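Local coordinates for protein Non-atp dependent l-selective hydantoinase (Arthrobacter aurescens, PDB 1GKR) that hydrolyses the ring of 5-substituted hydantoins as a zinc-dependent cyclic amidase, with a stereoselectivity that depends on the substrate, at residues A[183-188]-A[283-288]; A[188-193]-A[210-215]; A[215-220]-A[240-245]. One frame throughout, in Å; residues are numbered along the deposited sequence.

All three contacts are mostly buried, but they lie at different depths: their centres are about 17, 25 and 19 Å from the chain centre for contacts 1, 2 and 3. Contact 1 holds a zinc ligand and its carboxylate partner against a cis-proline loop. Contact 2, the farthest out, is mainly apolar packing between helices and a turn, and its Phe215 reaches a neighbouring subunit. Contact 3 is polar, with a glutamate holding the loop and N-cap just before helix 243-254. Contacts 1 and 2 share helix 187-199, and contacts 2 and 3 share helix 214-231. Polar joints run between them: Gln212 NE2 lies 3.0 Å from Glu185 OE2, and Gln216 OE1 lies 2.7 Å from Asn186 N.

Contact 1 of 3, residues A[183-188]-A[283-288]; sequences HAENET and KVAPPV. With ZN (zinc ion), chain E.
A cis peptide bond joins Ala285 to Pro286 beside His183, a ligand of one of the two zinc ions. The carbonyl O of Ala285 lies 3.2 Å from CE1 of His183 and approaches the ring obliquely. No hydrogen bond crosses between 183-188 and 283-288; the 163 Å² buried here comes mainly from His183, Glu185, Ala285 and Pro286, with a smaller share from Pro287. The imidazole is held at both nitrogens. Its CG is anti to the backbone N (chi1 175°), which carries the ring toward 283-288; ND1 binds the zinc ion at 2.0 Å. NE2 donates to OE1 of Glu185 over 2.8 Å in a nearly straight bond, with an N-H...O angle of 170°. That oxygen lies in the ring plane and accepts through its anti lone pair, a second-shell bond that, with the zinc bond, would hold the turn of the ring. His183 follows strand 179-182 in the TIM-barrel fold of the metallo-dependent hydrolases, where metal ligands gather at the C-terminal ends of the barrel strands; His239 and the carbamate of Lys147 supply the other protein ligands of this ion. Beyond CG the Glu185 chain is extended, and the side chain crosses that of Pro286 at an angle, with Glu185 CD 4.1 Å from Pro286 CG. OE1 also sits 3.9 Å from Ala285 CB, while OE2 comes within 4.1 Å of Pro287 CD. The side-chain amides of Gln212 and Gln216 hydrogen-bond to OE2. An alanine in place of Glu185 would probably leave His183 NE2 without its acceptor, take one from each of the two amides, and open a gap against the Pro286 ring. On the proline side, the carbonyl O of Pro286 is hydrogen-bonded to the Tyr267 hydroxyl.

Contact 2 of 3, residues A[188-193]-A[210-215]; sequences TIIQAL and ASQPVF
Leu193 and Ser211 bring their CA atoms to 5.1 Å, and Ile190 and Gln212 theirs to 5.4 Å, which sets one flank of helix 187-199 against the turn linking helices 205-211 and 214-231. The carbonyl O of Ser211 points into this interface, 3.6 Å from Ile190 CA and equally far from Leu193 CB. No hydrogen bond spans the segments; they bury 307 Å², and both side chains and the Ser211 carbonyl take part. Ile190 crosses the extended Gln212 chain at an angle: its CG2, anti to the backbone N, lies 3.6 Å from Gln212 CG, and its CD1 rests near CG and CD. Gln212 NE2 is hydrogen-bonded to Glu185 OE2, in the second shell of a zinc ion. Leu193 and Pro213 meet tip to tip, CD1 being 3.5 Å from Pro213 CD. Farther along, Ile189 CG2 approaches Phe215 CZ at 4.1 Å, oblique to the ring, which also meets Phe167 of a neighbouring subunit. Pro213 occupies the N-cap position of helix 214-231. Helix 187-199 thus packs on the short connection between the next two helices, in the helical layer outside the TIM barrel and beside a subunit interface of the homotetramer.

Contact 3 of 3, residues A[215-220]-A[240-245]; sequences FQENEA and VSNPDG
Glu217 grips Ser241 and Asn242 through three hydrogen bonds. Ser241 alone engages both carboxylate oxygens: its OG donates to Glu217 OE1 at 2.6 Å, on the syn lone pair, and its backbone N donates to Glu217 OE2 at 3.1 Å with a nearly straight N-H...O angle of 175°. Asn242 ND2 adds a bond to OE1 at 2.8 Å, arriving from above the carboxylate plane, 63° out of it, and bent, the N-H...O angle 132°, although the oxygen lies in the plane of the amide. OE1 therefore takes two donors from different directions, and Arg289 forms a salt bridge to it as well and also hydrogen-bonds Ser241 OG. In the TIM-barrel fold, 240-245 is the loop after strand 234-237 and the start of helix 243-254, and Glu217 belongs to the preceding helix, 214-231; the bonds tie one barrel helix to the start of the next, just beyond the zinc ligand His239. Asn242 is the N-cap of that next helix. Its CG stands between the backbone N and the carbonyl carbon, and its OD1 accepts from Gly245 N at 2.8 Å. One side chain thus binds the carboxylate through ND2 and caps the helix through OD1. The Glu217 chain is extended to reach it, and the two side chains meet tip to tip.

Outside this polar cluster, Asn218 also faces the helix start: its CA comes 5.5 Å from that of Gly245, and its side chain extends toward that of Asn242. Asp244 lies at the margin, where its side chain crosses that of Asn218, while its carboxylate pairs with Arg296. Glu217 OE2 lies 3.8 Å from Val240 CA.

Contact 1 of 3, residues A[183-188]-A[283-288]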
loop_
_atom_site.group_PDB
_atom_site.type_symbol
_atom_site.label_atom_id
_atom_site.label_comp_id
_atom_site.label_asym_id
_atom_site.label_seq_id
_atom_site.Cartn_x
_atom_site.Cartn_y
_atom_site.Cartn_z
ATOM N N HIS A 183 26.108 -0.432 -3.099
ATOM C CA HIS A 183 26.145 -1.579 -2.207
ATOM C C HIS A 183 25.299 -1.034 -1.058
ATOM O O HIS A 183 25.722 -0.117 -0.343
ATOM C CB HIS A 183 27.574 -1.854 -1.730
ATOM C CG HIS A 183 27.666 -2.947 -0.709
ATOM N ND1 HIS A 183 28.345 -4.127 -0.940
ATOM C CD2 HIS A 183 27.154 -3.043 0.544
ATOM C CE1 HIS A 183 28.247 -4.903 0.125
ATOM N NE2 HIS A 183 27.528 -4.270 1.040
ATOM N N ALA A 184 24.099 -1.565 -0.880
ATOM C CA ALA A 184 23.250 -1.025 0.167
ATOM C C ALA A 184 23.172 -1.762 1.485
ATOM O O ALA A 184 22.483 -2.771 1.605
ATOM C CB ALA A 184 21.841 -0.805 -0.370
ATOM N N GLU A 185 23.886 -1.241 2.476
ATOM C CA GLU A 185 23.849 -1.775 3.834
ATOM C C GLU A 185 24.041 -0.594 4.758
ATOM O O GLU A 185 24.458 0.470 4.320
ATOM C CB GLU A 185 24.936 -2.816 4.073
ATOM C CG GLU A 185 24.653 -4.131 3.378
ATOM C CD GLU A 185 25.501 -5.254 3.906
ATOM O OE1 GLU A 185 26.650 -5.421 3.432
ATOM O OE2 GLU A 185 25.011 -5.956 4.813
ATOM N N ASN A 186 23.713 -0.757 6.029
ATOM C CA ASN A 186 23.888 0.346 6.959
ATOM C C ASN A 186 25.189 0.132 7.736
ATOM O O ASN A 186 25.265 -0.695 8.645
ATOM C CB ASN A 186 22.706 0.437 7.916
ATOM C CG ASN A 186 22.720 1.717 8.698
ATOM O OD1 ASN A 186 23.700 2.026 9.372
ATOM N ND2 ASN A 186 21.644 2.484 8.604
ATOM N N GLU A 187 26.211 0.887 7.351
ATOM C CA GLU A 187 27.531 0.786 7.962
ATOM C C GLU A 187 27.539 0.848 9.479
ATOM O O GLU A 187 28.086 -0.013 10.159
ATOM C CB GLU A 187 28.422 1.895 7.415
ATOM C CG GLU A 187 29.750 1.994 8.099
ATOM C CD GLU A 187 30.866 2.295 7.127
ATOM O OE1 GLU A 187 31.257 1.376 6.363
ATOM O OE2 GLU A 187 31.346 3.454 7.119
ATOM N N THR A 188 26.913 1.889 9.990
ATOM C CA THR A 188 26.840 2.158 11.406
ATOM C C THR A 188 26.130 1.128 12.267
ATOM O O THR A 188 26.522 0.902 13.408
ATOM C CB THR A 188 26.217 3.529 11.586
ATOM O OG1 THR A 188 27.257 4.479 11.789
ATOM C CG2 THR A 188 25.286 3.560 12.715
ATOM N N LYS A 283 31.393 -16.647 2.967
ATOM C CA LYS A 283 31.260 -15.355 3.620
ATOM C C LYS A 283 31.315 -14.263 2.580
ATOM O O LYS A 283 32.367 -13.998 1.997
ATOM C CB LYS A 283 32.370 -15.125 4.632
ATOM C CG LYS A 283 32.163 -13.850 5.404
ATOM C CD LYS A 283 33.259 -13.625 6.408
ATOM C CE LYS A 283 33.124 -12.267 7.051
ATOM N NZ LYS A 283 34.274 -12.002 7.937
ATOM N N VAL A 284 30.177 -13.621 2.359
ATOM C CA VAL A 284 30.096 -12.568 1.369
ATOM C C VAL A 284 29.238 -11.433 1.956
ATOM O O VAL A 284 28.628 -11.606 3.013
ATOM C CB VAL A 284 29.507 -13.180 0.075
ATOM C CG1 VAL A 284 28.020 -13.245 0.168
ATOM C CG2 VAL A 284 29.990 -12.423 -1.141
ATOM N N ALA A 285 29.206 -10.265 1.322
ATOM C CA ALA A 285 28.399 -9.159 1.862
ATOM C C ALA A 285 27.584 -8.517 0.775
ATOM O O ALA A 285 28.142 -8.079 -0.235
ATOM C CB ALA A 285 29.274 -8.118 2.485
ATOM N N PRO A 286 26.256 -8.437 0.962
ATOM C CA PRO A 286 25.470 -8.902 2.113
ATOM C C PRO A 286 25.561 -10.408 2.296
ATOM O O PRO A 286 25.841 -11.142 1.350
ATOM C CB PRO A 286 24.042 -8.504 1.757
ATOM C CG PRO A 286 24.202 -7.466 0.745
ATOM C CD PRO A 286 25.364 -7.921 -0.075
ATOM N N PRO A 287 25.279 -10.889 3.513
ATOM C CA PRO A 287 25.324 -12.316 3.848
ATOM C C PRO A 287 24.317 -13.148 3.064
ATOM O O PRO A 287 23.272 -12.644 2.631
ATOM C CB PRO A 287 24.995 -12.331 5.337
ATOM C CG PRO A 287 25.378 -10.968 5.808
ATOM C CD PRO A 287 24.905 -10.093 4.694
ATOM N N VAL A 288 24.642 -14.424 2.878
ATOM C CA VAL A 288 23.731 -15.339 2.213
ATOM C C VAL A 288 22.639 -15.521 3.253
ATOM O O VAL A 288 22.918 -15.566 4.451
ATOM C CB VAL A 288 24.399 -16.676 1.928
ATOM C CG1 VAL A 288 23.374 -17.689 1.477
ATOM C CG2 VAL A 288 25.444 -16.490 0.856
HETATM ZN ZN ZN E . 29.236 -5.119 -2.496
#

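Contact 2 of 3, residues A[188-193]-A[210-215]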
loop_
_atom_site.group_PDB
_atom_site.type_symbol
_atom_site.label_atom_id
_atom_site.label_comp_id
_atom_site.label_asym_id
_atom_site.label_seq_id
_atom_site.Cartn_x
_atom_site.Cartn_y
_atom_site.Cartn_z
ATOM N N THR A 188 26.913 1.889 9.990
ATOM C CA THR A 188 26.840 2.158 11.406
ATOM C C THR A 188 26.130 1.128 12.267
ATOM O O THR A 188 26.522 0.902 13.408
ATOM C CB THR A 188 26.217 3.529 11.586
ATOM O OG1 THR A 188 27.257 4.479 11.789
ATOM C CG2 THR A 188 25.286 3.560 12.715
ATOM N N ILE A 189 25.079 0.519 11.730
ATOM C CA ILE A 189 24.333 -0.493 12.468
ATOM C C ILE A 189 25.137 -1.776 12.480
ATOM O O ILE A 189 25.180 -2.484 13.484
ATOM C CB ILE A 189 22.956 -0.741 11.829
ATOM C CG1 ILE A 189 22.031 0.433 12.168
ATOM C CG2 ILE A 189 22.372 -2.073 12.311
ATOM C CD1 ILE A 189 20.758 0.460 11.365
ATOM N N ILE A 190 25.789 -2.072 11.363
ATOM C CA ILE A 190 26.607 -3.264 11.288
ATOM C C ILE A 190 27.688 -3.181 12.358
ATOM O O ILE A 190 27.935 -4.155 13.066
ATOM C CB ILE A 190 27.243 -3.417 9.912
ATOM C CG1 ILE A 190 26.153 -3.733 8.895
ATOM C CG2 ILE A 190 28.260 -4.535 9.928
ATOM C CD1 ILE A 190 26.649 -3.870 7.481
ATOM N N GLN A 191 28.323 -2.022 12.494
ATOM C CA GLN A 191 29.357 -1.866 13.510
ATOM C C GLN A 191 28.801 -2.124 14.902
ATOM O O GLN A 191 29.399 -2.866 15.684
ATOM C CB GLN A 191 29.936 -0.462 13.483
ATOM C CG GLN A 191 30.761 -0.148 12.268
ATOM C CD GLN A 191 31.258 1.285 12.279
ATOM O OE1 GLN A 191 31.762 1.783 11.271
ATOM N NE2 GLN A 191 31.118 1.960 13.425
ATOM N N ALA A 192 27.662 -1.510 15.215
ATOM C CA ALA A 192 27.052 -1.689 16.527
ATOM C C ALA A 192 26.739 -3.153 16.784
ATOM O O ALA A 192 27.063 -3.689 17.846
ATOM C CB ALA A 192 25.787 -0.858 16.645
ATOM N N LEU A 193 26.106 -3.805 15.820
ATOM C CA LEU A 193 25.781 -5.206 15.987
ATOM C C LEU A 193 27.042 -6.073 16.119
ATOM O O LEU A 193 27.059 -7.031 16.891
ATOM C CB LEU A 193 24.925 -5.681 14.819
ATOM C CG LEU A 193 23.542 -5.047 14.793
ATOM C CD1 LEU A 193 22.824 -5.478 13.543
ATOM C CD2 LEU A 193 22.769 -5.458 16.032
ATOM N N ALA A 210 24.128 -12.633 11.459
ATOM C CA ALA A 210 23.361 -11.837 12.407
ATOM C C ALA A 210 23.892 -10.430 12.580
ATOM O O ALA A 210 23.139 -9.540 12.961
ATOM C CB ALA A 210 23.314 -12.523 13.744
ATOM N N SER A 211 25.181 -10.229 12.310
ATOM C CA SER A 211 25.782 -8.903 12.462
ATOM C C SER A 211 25.403 -7.959 11.314
ATOM O O SER A 211 25.577 -6.743 11.414
ATOM C CB SER A 211 27.313 -9.010 12.592
ATOM O OG SER A 211 27.927 -9.426 11.386
ATOM N N GLN A 212 24.884 -8.523 10.229
ATOM C CA GLN A 212 24.454 -7.732 9.080
ATOM C C GLN A 212 23.106 -8.288 8.648
ATOM O O GLN A 212 22.954 -8.749 7.529
ATOM C CB GLN A 212 25.464 -7.859 7.941
ATOM C CG GLN A 212 26.894 -7.534 8.363
ATOM C CD GLN A 212 27.875 -7.448 7.196
ATOM O OE1 GLN A 212 29.087 -7.484 7.394
ATOM N NE2 GLN A 212 27.356 -7.322 5.981
ATOM N N PRO A 213 22.109 -8.247 9.546
ATOM C CA PRO A 213 20.747 -8.745 9.313
ATOM C C PRO A 213 20.007 -8.108 8.149
ATOM O O PRO A 213 20.432 -7.075 7.631
ATOM C CB PRO A 213 20.053 -8.497 10.655
ATOM C CG PRO A 213 20.749 -7.297 11.172
ATOM C CD PRO A 213 22.196 -7.579 10.857
ATOM N N VAL A 214 18.894 -8.717 7.745
ATOM C CA VAL A 214 18.140 -8.184 6.623
ATOM C C VAL A 214 17.544 -6.816 6.914
ATOM O O VAL A 214 17.494 -5.963 6.026
ATOM C CB VAL A 214 16.983 -9.126 6.165
ATOM C CG1 VAL A 214 17.471 -10.540 6.043
ATOM C CG2 VAL A 214 15.850 -9.054 7.118
ATOM N N PHE A 215 17.118 -6.581 8.153
ATOM C CA PHE A 215 16.492 -5.304 8.453
ATOM C C PHE A 215 17.403 -4.125 8.142
ATOM O O PHE A 215 16.923 -3.068 7.726
ATOM C CB PHE A 215 15.968 -5.283 9.893
ATOM C CG PHE A 215 16.920 -4.720 10.894
ATOM C CD1 PHE A 215 17.109 -3.344 10.998
ATOM C CD2 PHE A 215 17.600 -5.558 11.768
ATOM C CE1 PHE A 215 17.959 -2.805 11.959
ATOM C CE2 PHE A 215 18.459 -5.034 12.741
ATOM C CZ PHE A 215 18.639 -3.656 12.836
#

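Contact 3 of 3, residues A[215-220]-A[240-245]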
loop_
_atom_site.group_PDB
_atom_site.type_symbol
_atom_site.label_atom_id
_atom_site.label_comp_id
_atom_site.label_asym_id
_atom_site.label_seq_id
_atom_site.Cartn_x
_atom_site.Cartn_y
_atom_site.Cartn_z
ATOM N N PHE A 215 17.118 -6.581 8.153
ATOM C CA PHE A 215 16.492 -5.304 8.453
ATOM C C PHE A 215 17.403 -4.125 8.142
ATOM O O PHE A 215 16.923 -3.068 7.726
ATOM C CB PHE A 215 15.968 -5.283 9.893
ATOM C CG PHE A 215 16.920 -4.720 10.894
ATOM C CD1 PHE A 215 17.109 -3.344 10.998
ATOM C CD2 PHE A 215 17.600 -5.558 11.768
ATOM C CE1 PHE A 215 17.959 -2.805 11.959
ATOM C CE2 PHE A 215 18.459 -5.034 12.741
ATOM C CZ PHE A 215 18.639 -3.656 12.836
ATOM N N GLN A 216 18.714 -4.291 8.303
ATOM C CA GLN A 216 19.599 -3.179 7.983
ATOM C C GLN A 216 19.872 -3.128 6.482
ATOM O O GLN A 216 20.021 -2.045 5.913
ATOM C CB GLN A 216 20.907 -3.223 8.801
ATOM C CG GLN A 216 21.811 -4.423 8.629
ATOM C CD GLN A 216 22.675 -4.330 7.396
ATOM O OE1 GLN A 216 23.145 -3.251 7.028
ATOM N NE2 GLN A 216 22.911 -5.470 6.755
ATOM N N GLU A 217 19.904 -4.283 5.823
ATOM C CA GLU A 217 20.129 -4.281 4.382
ATOM C C GLU A 217 18.930 -3.597 3.747
ATOM O O GLU A 217 19.057 -2.758 2.853
ATOM C CB GLU A 217 20.228 -5.703 3.827
ATOM C CG GLU A 217 20.279 -5.753 2.305
ATOM C CD GLU A 217 20.379 -7.164 1.764
ATOM O OE1 GLU A 217 19.949 -8.108 2.446
ATOM O OE2 GLU A 217 20.870 -7.349 0.638
ATOM N N ASN A 218 17.751 -3.960 4.223
ATOM C CA ASN A 218 16.537 -3.395 3.677
ATOM C C ASN A 218 16.349 -1.922 4.000
ATOM O O ASN A 218 15.734 -1.193 3.232
ATOM C CB ASN A 218 15.351 -4.234 4.132
ATOM C CG ASN A 218 15.329 -5.604 3.463
ATOM O OD1 ASN A 218 14.601 -6.502 3.886
ATOM N ND2 ASN A 218 16.126 -5.763 2.409
ATOM N N GLU A 219 16.889 -1.470 5.122
ATOM C CA GLU A 219 16.773 -0.061 5.461
ATOM C C GLU A 219 17.592 0.731 4.438
ATOM O O GLU A 219 17.152 1.767 3.934
ATOM C CB GLU A 219 17.302 0.183 6.873
ATOM C CG GLU A 219 17.246 1.632 7.342
ATOM C CD GLU A 219 18.350 2.505 6.742
ATOM O OE1 GLU A 219 19.507 2.032 6.700
ATOM O OE2 GLU A 219 18.070 3.661 6.327
ATOM N N ALA A 220 18.783 0.234 4.122
ATOM C CA ALA A 220 19.645 0.912 3.167
ATOM C C ALA A 220 18.981 0.949 1.793
ATOM O O ALA A 220 19.068 1.948 1.067
ATOM C CB ALA A 220 20.987 0.211 3.086
ATOM N N VAL A 240 21.268 -8.076 -4.043
ATOM C CA VAL A 240 20.196 -8.044 -3.055
ATOM C C VAL A 240 20.058 -9.494 -2.588
ATOM O O VAL A 240 19.782 -10.392 -3.389
ATOM C CB VAL A 240 18.894 -7.560 -3.687
ATOM C CG1 VAL A 240 17.737 -7.732 -2.708
ATOM C CG2 VAL A 240 19.050 -6.111 -4.069
ATOM N N SER A 241 20.245 -9.714 -1.291
ATOM C CA SER A 241 20.236 -11.059 -0.724
ATOM C C SER A 241 18.929 -11.652 -0.242
ATOM O O SER A 241 18.873 -12.860 -0.016
ATOM C CB SER A 241 21.173 -11.111 0.469
ATOM O OG SER A 241 20.544 -10.486 1.581
ATOM N N ASN A 242 17.898 -10.831 -0.059
ATOM C CA ASN A 242 16.646 -11.340 0.478
ATOM C C ASN A 242 15.379 -10.936 -0.271
ATOM O O ASN A 242 15.309 -9.868 -0.863
ATOM C CB ASN A 242 16.546 -10.917 1.939
ATOM C CG ASN A 242 16.209 -9.451 2.089
ATOM O OD1 ASN A 242 15.043 -9.060 2.006
ATOM N ND2 ASN A 242 17.229 -8.628 2.293
ATOM N N PRO A 243 14.336 -11.775 -0.196
ATOM C CA PRO A 243 13.042 -11.572 -0.853
ATOM C C PRO A 243 12.384 -10.230 -0.584
ATOM O O PRO A 243 11.851 -9.595 -1.504
ATOM C CB PRO A 243 12.188 -12.721 -0.317
ATOM C CG PRO A 243 13.176 -13.724 0.188
ATOM C CD PRO A 243 14.240 -12.870 0.786
ATOM N N ASP A 244 12.399 -9.802 0.673
ATOM C CA ASP A 244 11.769 -8.535 1.020
ATOM C C ASP A 244 12.415 -7.331 0.350
ATOM O O ASP A 244 11.729 -6.372 0.002
ATOM C CB ASP A 244 11.744 -8.340 2.535
ATOM C CG ASP A 244 10.905 -9.389 3.243
ATOM O OD1 ASP A 244 9.826 -9.738 2.719
ATOM O OD2 ASP A 244 11.316 -9.862 4.325
ATOM N N GLY A 245 13.729 -7.382 0.169
ATOM C CA GLY A 245 14.416 -6.282 -0.472
ATOM C C GLY A 245 14.057 -6.248 -1.944
ATOM O O GLY A 245 13.884 -5.175 -2.542
#